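Local coordinates for malonyl CoA-acyl carrier protein transacylase (Clostridium perfringens, PDB 3PTW), which catalyses the transfer of the malonyl group from malonyl-CoA to acyl carrier protein, the step that probably supplies extender units for fatty acid synthesis, at residues G224-L236 with L244-D258. Residues are numbered along the deposited sequence; the frame is centred on the assembly and turned at random.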
loop_
_atom_site.group_PDB
_atom_site.type_symbol
_atom_site.label_atom_id
_atom_site.label_comp_id
_atom_site.label_asym_id
_atom_site.label_seq_id
_atom_site.Cartn_x
_atom_site.Cartn_y
_atom_site.Cartn_z
ATOM N N GLY A 224 7.500 14.569 -9.503
ATOM C CA GLY A 224 7.379 14.701 -8.062
ATOM C C GLY A 224 8.122 13.631 -7.287
ATOM O O GLY A 224 9.091 13.026 -7.774
ATOM N N ILE A 225 7.673 13.409 -6.063
ATOM C CA ILE A 225 8.411 12.585 -5.114
ATOM C C ILE A 225 7.545 11.409 -4.731
ATOM O O ILE A 225 6.382 11.580 -4.356
ATOM C CB ILE A 225 8.814 13.389 -3.857
ATOM C CG1 ILE A 225 9.843 14.467 -4.222
ATOM C CG2 ILE A 225 9.380 12.467 -2.766
ATOM C CD1 ILE A 225 10.051 15.528 -3.133
ATOM N N VAL A 226 8.106 10.213 -4.869
ATOM C CA VAL A 226 7.440 8.999 -4.437
ATOM C C VAL A 226 8.372 8.357 -3.431
ATOM O O VAL A 226 9.588 8.267 -3.680
ATOM C CB VAL A 226 7.168 8.039 -5.621
ATOM C CG1 VAL A 226 6.585 6.722 -5.126
ATOM C CG2 VAL A 226 6.244 8.691 -6.620
ATOM N N MET A 227 7.818 7.956 -2.287
ATOM C CA MET A 227 8.597 7.265 -1.262
ATOM C C MET A 227 8.671 5.773 -1.558
ATOM O O MET A 227 7.662 5.130 -1.929
ATOM C CB MET A 227 8.034 7.503 0.152
ATOM C CG MET A 227 7.980 8.957 0.579
ATOM S SD MET A 227 9.620 9.722 0.556
ATOM C CE MET A 227 9.292 11.432 0.924
ATOM N N SER A 228 9.874 5.226 -1.413
ATOM C CA SER A 228 10.075 3.797 -1.580
ATOM C C SER A 228 9.910 3.080 -0.251
ATOM O O SER A 228 10.564 3.445 0.734
ATOM C CB SER A 228 11.449 3.503 -2.186
ATOM O OG SER A 228 11.881 2.171 -1.871
ATOM N N ASN A 229 9.036 2.066 -0.241
ATOM C CA ASN A 229 8.835 1.176 0.905
ATOM C C ASN A 229 10.128 0.435 1.272
ATOM O O ASN A 229 10.407 0.196 2.455
ATOM C CB ASN A 229 7.721 0.121 0.633
ATOM C CG ASN A 229 6.284 0.697 0.623
ATOM O OD1 ASN A 229 5.362 0.039 0.122
ATOM N ND2 ASN A 229 6.082 1.883 1.183
ATOM N N VAL A 230 10.904 0.044 0.263
ATOM C CA VAL A 230 12.175 -0.668 0.496
ATOM C C VAL A 230 13.210 0.248 1.155
ATOM O O VAL A 230 13.862 -0.141 2.133
ATOM C CB VAL A 230 12.783 -1.266 -0.818
ATOM C CG1 VAL A 230 14.233 -1.732 -0.600
ATOM C CG2 VAL A 230 11.946 -2.427 -1.307
ATOM N N LYS A 231 13.353 1.450 0.602
ATOM C CA LYS A 231 14.389 2.401 1.016
ATOM C C LYS A 231 14.067 3.109 2.334
ATOM O O LYS A 231 14.975 3.455 3.086
ATOM C CB LYS A 231 14.576 3.461 -0.076
ATOM C CG LYS A 231 15.284 2.960 -1.359
ATOM C CD LYS A 231 15.548 4.118 -2.353
ATOM C CE LYS A 231 16.521 5.142 -1.782
ATOM N NZ LYS A 231 16.726 6.283 -2.704
ATOM N N GLY A 232 12.772 3.336 2.591
ATOM C CA GLY A 232 12.332 4.200 3.684
ATOM C C GLY A 232 12.565 5.671 3.363
ATOM O O GLY A 232 12.738 6.486 4.267
ATOM N N GLU A 233 12.578 6.005 2.071
ATOM C CA GLU A 233 12.882 7.363 1.601
ATOM C C GLU A 233 12.597 7.461 0.109
ATOM O O GLU A 233 12.214 6.468 -0.522
ATOM C CB GLU A 233 14.336 7.766 1.901
ATOM C CG GLU A 233 15.388 6.820 1.365
ATOM C CD GLU A 233 16.802 7.166 1.816
ATOM O OE1 GLU A 233 16.970 7.751 2.907
ATOM O OE2 GLU A 233 17.752 6.831 1.076
ATOM N N ALA A 234 12.790 8.653 -0.448
ATOM C CA ALA A 234 12.366 8.936 -1.819
ATOM C C ALA A 234 13.144 8.124 -2.860
ATOM O O ALA A 234 14.345 7.875 -2.691
ATOM C CB ALA A 234 12.468 10.451 -2.112
ATOM N N TYR A 235 12.442 7.699 -3.918
ATOM C CA TYR A 235 13.078 7.297 -5.168
ATOM C C TYR A 235 13.931 8.464 -5.659
ATOM O O TYR A 235 13.462 9.612 -5.681
ATOM C CB TYR A 235 12.035 7.029 -6.250
ATOM C CG TYR A 235 11.367 5.673 -6.225
ATOM C CD1 TYR A 235 11.820 4.640 -7.049
ATOM C CD2 TYR A 235 10.255 5.435 -5.419
ATOM C CE1 TYR A 235 11.188 3.387 -7.057
ATOM C CE2 TYR A 235 9.616 4.184 -5.416
ATOM C CZ TYR A 235 10.091 3.164 -6.239
ATOM O OH TYR A 235 9.480 1.919 -6.246
ATOM N N LEU A 236 15.177 8.171 -6.027
ATOM C CA LEU A 236 16.052 9.145 -6.661
ATOM C C LEU A 236 16.122 8.767 -8.137
ATOM O O LEU A 236 15.828 7.624 -8.502
ATOM C CB LEU A 236 17.441 9.148 -5.998
ATOM C CG LEU A 236 17.471 9.393 -4.475
ATOM C CD1 LEU A 236 18.898 9.398 -3.907
ATOM C CD2 LEU A 236 16.742 10.687 -4.088
ATOM N N LEU A 244 13.848 -1.801 -7.031
ATOM C CA LEU A 244 13.123 -1.360 -5.834
ATOM C C LEU A 244 11.726 -1.981 -5.738
ATOM O O LEU A 244 11.192 -2.137 -4.648
ATOM C CB LEU A 244 13.031 0.159 -5.794
ATOM C CG LEU A 244 13.984 0.932 -4.855
ATOM C CD1 LEU A 244 15.261 0.191 -4.466
ATOM C CD2 LEU A 244 14.318 2.268 -5.458
ATOM N N LEU A 245 11.159 -2.336 -6.885
ATOM C CA LEU A 245 9.815 -2.924 -6.952
ATOM C C LEU A 245 9.931 -4.445 -6.820
ATOM O O LEU A 245 9.068 -5.117 -6.240
ATOM C CB LEU A 245 9.152 -2.535 -8.271
ATOM C CG LEU A 245 7.959 -1.577 -8.371
ATOM C CD1 LEU A 245 7.793 -0.621 -7.194
ATOM C CD2 LEU A 245 7.997 -0.840 -9.707
ATOM N N THR A 246 11.027 -4.973 -7.341
ATOM C CA THR A 246 11.385 -6.377 -7.157
ATOM C C THR A 246 11.620 -6.664 -5.673
ATOM O O THR A 246 10.949 -7.520 -5.107
ATOM C CB THR A 246 12.611 -6.727 -8.021
ATOM O OG1 THR A 246 12.190 -6.783 -9.389
ATOM C CG2 THR A 246 13.240 -8.064 -7.620
ATOM N N SER A 247 12.568 -5.943 -5.063
ATOM C CA SER A 247 12.842 -6.017 -3.619
ATOM C C SER A 247 11.610 -5.862 -2.698
ATOM O O SER A 247 11.510 -6.535 -1.670
ATOM C CB SER A 247 13.880 -4.955 -3.237
ATOM O OG SER A 247 15.117 -5.207 -3.871
ATOM N N GLN A 248 10.676 -4.982 -3.070
ATOM C CA GLN A 248 9.529 -4.630 -2.221
ATOM C C GLN A 248 8.723 -5.828 -1.704
ATOM O O GLN A 248 8.317 -5.847 -0.526
ATOM C CB GLN A 248 8.598 -3.636 -2.946
ATOM C CG GLN A 248 7.559 -2.980 -2.034
ATOM C CD GLN A 248 6.330 -2.487 -2.780
ATOM O OE1 GLN A 248 5.833 -3.153 -3.705
ATOM N NE2 GLN A 248 5.820 -1.332 -2.374
ATOM N N VAL A 249 8.467 -6.810 -2.574
ATOM C CA VAL A 249 7.651 -7.968 -2.185
ATOM C C VAL A 249 8.392 -8.907 -1.211
ATOM O O VAL A 249 7.774 -9.676 -0.485
ATOM C CB VAL A 249 7.110 -8.761 -3.418
ATOM C CG1 VAL A 249 6.464 -7.810 -4.432
ATOM C CG2 VAL A 249 8.218 -9.590 -4.081
ATOM N N LYS A 250 9.707 -8.817 -1.170
ATOM C CA LYS A 250 10.492 -9.767 -0.364
ATOM C C LYS A 250 11.283 -9.126 0.790
ATOM O O LYS A 250 11.969 -9.839 1.518
ATOM C CB LYS A 250 11.421 -10.575 -1.262
ATOM C CG LYS A 250 12.413 -9.722 -2.037
ATOM C CD LYS A 250 13.680 -10.488 -2.294
ATOM C CE LYS A 250 14.425 -9.920 -3.473
ATOM N NZ LYS A 250 15.719 -10.615 -3.604
ATOM N N LYS A 251 11.156 -7.797 0.938
ATOM C CA LYS A 251 11.844 -6.986 1.956
ATOM C C LYS A 251 10.838 -6.216 2.832
ATOM O O LYS A 251 9.688 -6.055 2.445
ATOM C CB LYS A 251 12.794 -5.974 1.289
ATOM C CG LYS A 251 14.058 -6.564 0.657
ATOM C CD LYS A 251 14.783 -7.398 1.667
ATOM C CE LYS A 251 16.012 -8.113 1.115
ATOM N NZ LYS A 251 16.635 -8.758 2.308
ATOM N N PRO A 252 11.286 -5.702 3.996
ATOM C CA PRO A 252 10.433 -4.939 4.888
ATOM C C PRO A 252 9.809 -3.703 4.226
ATOM O O PRO A 252 10.481 -2.996 3.472
ATOM C CB PRO A 252 11.414 -4.485 5.993
ATOM C CG PRO A 252 12.430 -5.556 6.029
ATOM C CD PRO A 252 12.624 -5.915 4.585
ATOM N N VAL A 253 8.539 -3.455 4.532
ATOM C CA VAL A 253 7.867 -2.199 4.172
ATOM C C VAL A 253 8.146 -1.154 5.251
ATOM O O VAL A 253 7.556 -1.181 6.338
ATOM C CB VAL A 253 6.352 -2.398 3.975
ATOM C CG1 VAL A 253 5.660 -1.081 3.600
ATOM C CG2 VAL A 253 6.107 -3.442 2.900
ATOM N N LEU A 254 9.061 -0.235 4.952
ATOM C CA LEU A 254 9.410 0.818 5.887
ATOM C C LEU A 254 8.412 1.978 5.793
ATOM O O LEU A 254 8.804 3.122 5.517
ATOM C CB LEU A 254 10.850 1.282 5.628
ATOM C CG LEU A 254 12.013 0.502 6.253
ATOM C CD1 LEU A 254 11.687 -0.931 6.593
ATOM C CD2 LEU A 254 13.280 0.555 5.416
ATOM N N PHE A 255 7.125 1.684 6.012
ATOM C CA PHE A 255 6.078 2.727 5.949
ATOM C C PHE A 255 6.293 3.881 6.914
ATOM O O PHE A 255 6.081 5.045 6.543
ATOM C CB PHE A 255 4.669 2.173 6.164
ATOM C CG PHE A 255 3.568 3.217 5.952
ATOM C CD1 PHE A 255 3.195 3.603 4.659
ATOM C CD2 PHE A 255 2.913 3.798 7.036
ATOM C CE1 PHE A 255 2.184 4.556 4.449
ATOM C CE2 PHE A 255 1.898 4.752 6.840
ATOM C CZ PHE A 255 1.531 5.124 5.545
ATOM N N ILE A 256 6.684 3.570 8.154
ATOM C CA ILE A 256 6.919 4.629 9.140
ATOM C C ILE A 256 8.009 5.601 8.663
ATOM O O ILE A 256 7.841 6.821 8.774
ATOM C CB ILE A 256 7.182 4.104 10.598
ATOM C CG1 ILE A 256 7.338 5.288 11.571
ATOM C CG2 ILE A 256 8.410 3.200 10.659
ATOM C CD1 ILE A 256 7.521 4.908 13.033
ATOM N N ASN A 257 9.097 5.065 8.109
ATOM C CA ASN A 257 10.188 5.907 7.610
ATOM C C ASN A 257 9.715 6.792 6.445
ATOM O O ASN A 257 10.083 7.980 6.355
ATOM C CB ASN A 257 11.390 5.063 7.185
ATOM C CG ASN A 257 11.816 4.049 8.249
ATOM O OD1 ASN A 257 11.112 3.071 8.536
ATOM N ND2 ASN A 257 12.983 4.271 8.815
ATOM N N ASP A 258 8.893 6.205 5.573
ATOM C CA ASP A 258 8.304 6.921 4.438
ATOM C C ASP A 258 7.546 8.152 4.918
ATOM O O ASP A 258 7.773 9.254 4.425
ATOM C CB ASP A 258 7.354 6.017 3.633
ATOM C CG ASP A 258 8.085 5.027 2.755
ATOM O OD1 ASP A 258 9.249 5.298 2.369
ATOM O OD2 ASP A 258 7.489 3.978 2.421
HETATM O O HOH W 1 10.166 0.178 -2.877
HETATM O O HOH W 2 13.224 -2.514 3.330
#
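N229 and D258 meet at about a right angle, and the bond between them is one of several that hold the asparagine amide. ND2 of N229 donates to OD2 of D258 at 2.8 Å, with the oxygen only 2° out of the amide plane and the donor almost in line with the carboxylate C-O bond. The other end of the amide faces Q248, whose NE2 lies 2.9 Å from OD1 of N229; the N-H...O angle of 129° makes this bond weak. V253 runs alongside N229 in the same direction, and CG1 of V253 sits 3.5 Å from CG of N229. The torsion of V253 (chi1 180°) carries that methyl opposite its own backbone N. N229 also works through its main chain, where O of N229 accepts from N of L254, the N-cap residue of helix 255-264, at 2.9 Å.

V230 turns CG2 against the backbone of Q248, 3.4 Å from N of Q248. Nearby, Y235 and L244 run antiparallel, flank to flank, with CD2 of L244 meeting CE1 of the Y235 ring obliquely at 3.7 Å. Water 1 joins OG of S228 to O of L244, while water 2 donates to the carbonyl oxygens of V230 and P252.

The turn after strand 225-228 closes as a G1 bulge in which G232 and E233 face S228; G232 takes positive phi, and CB of N257 rests 3.5 Å from O of G232. Beyond the segments, N229 is gripped by S91 N and G89 O, and Q248 NE2 by S91 O. S91 is the central serine of a GxSxG pattern, the probable nucleophile elbow of this acyltransferase; N229 and Q248 thus both touch that elbow directly, while D258 stands behind N229 and probably helps to orient its amide.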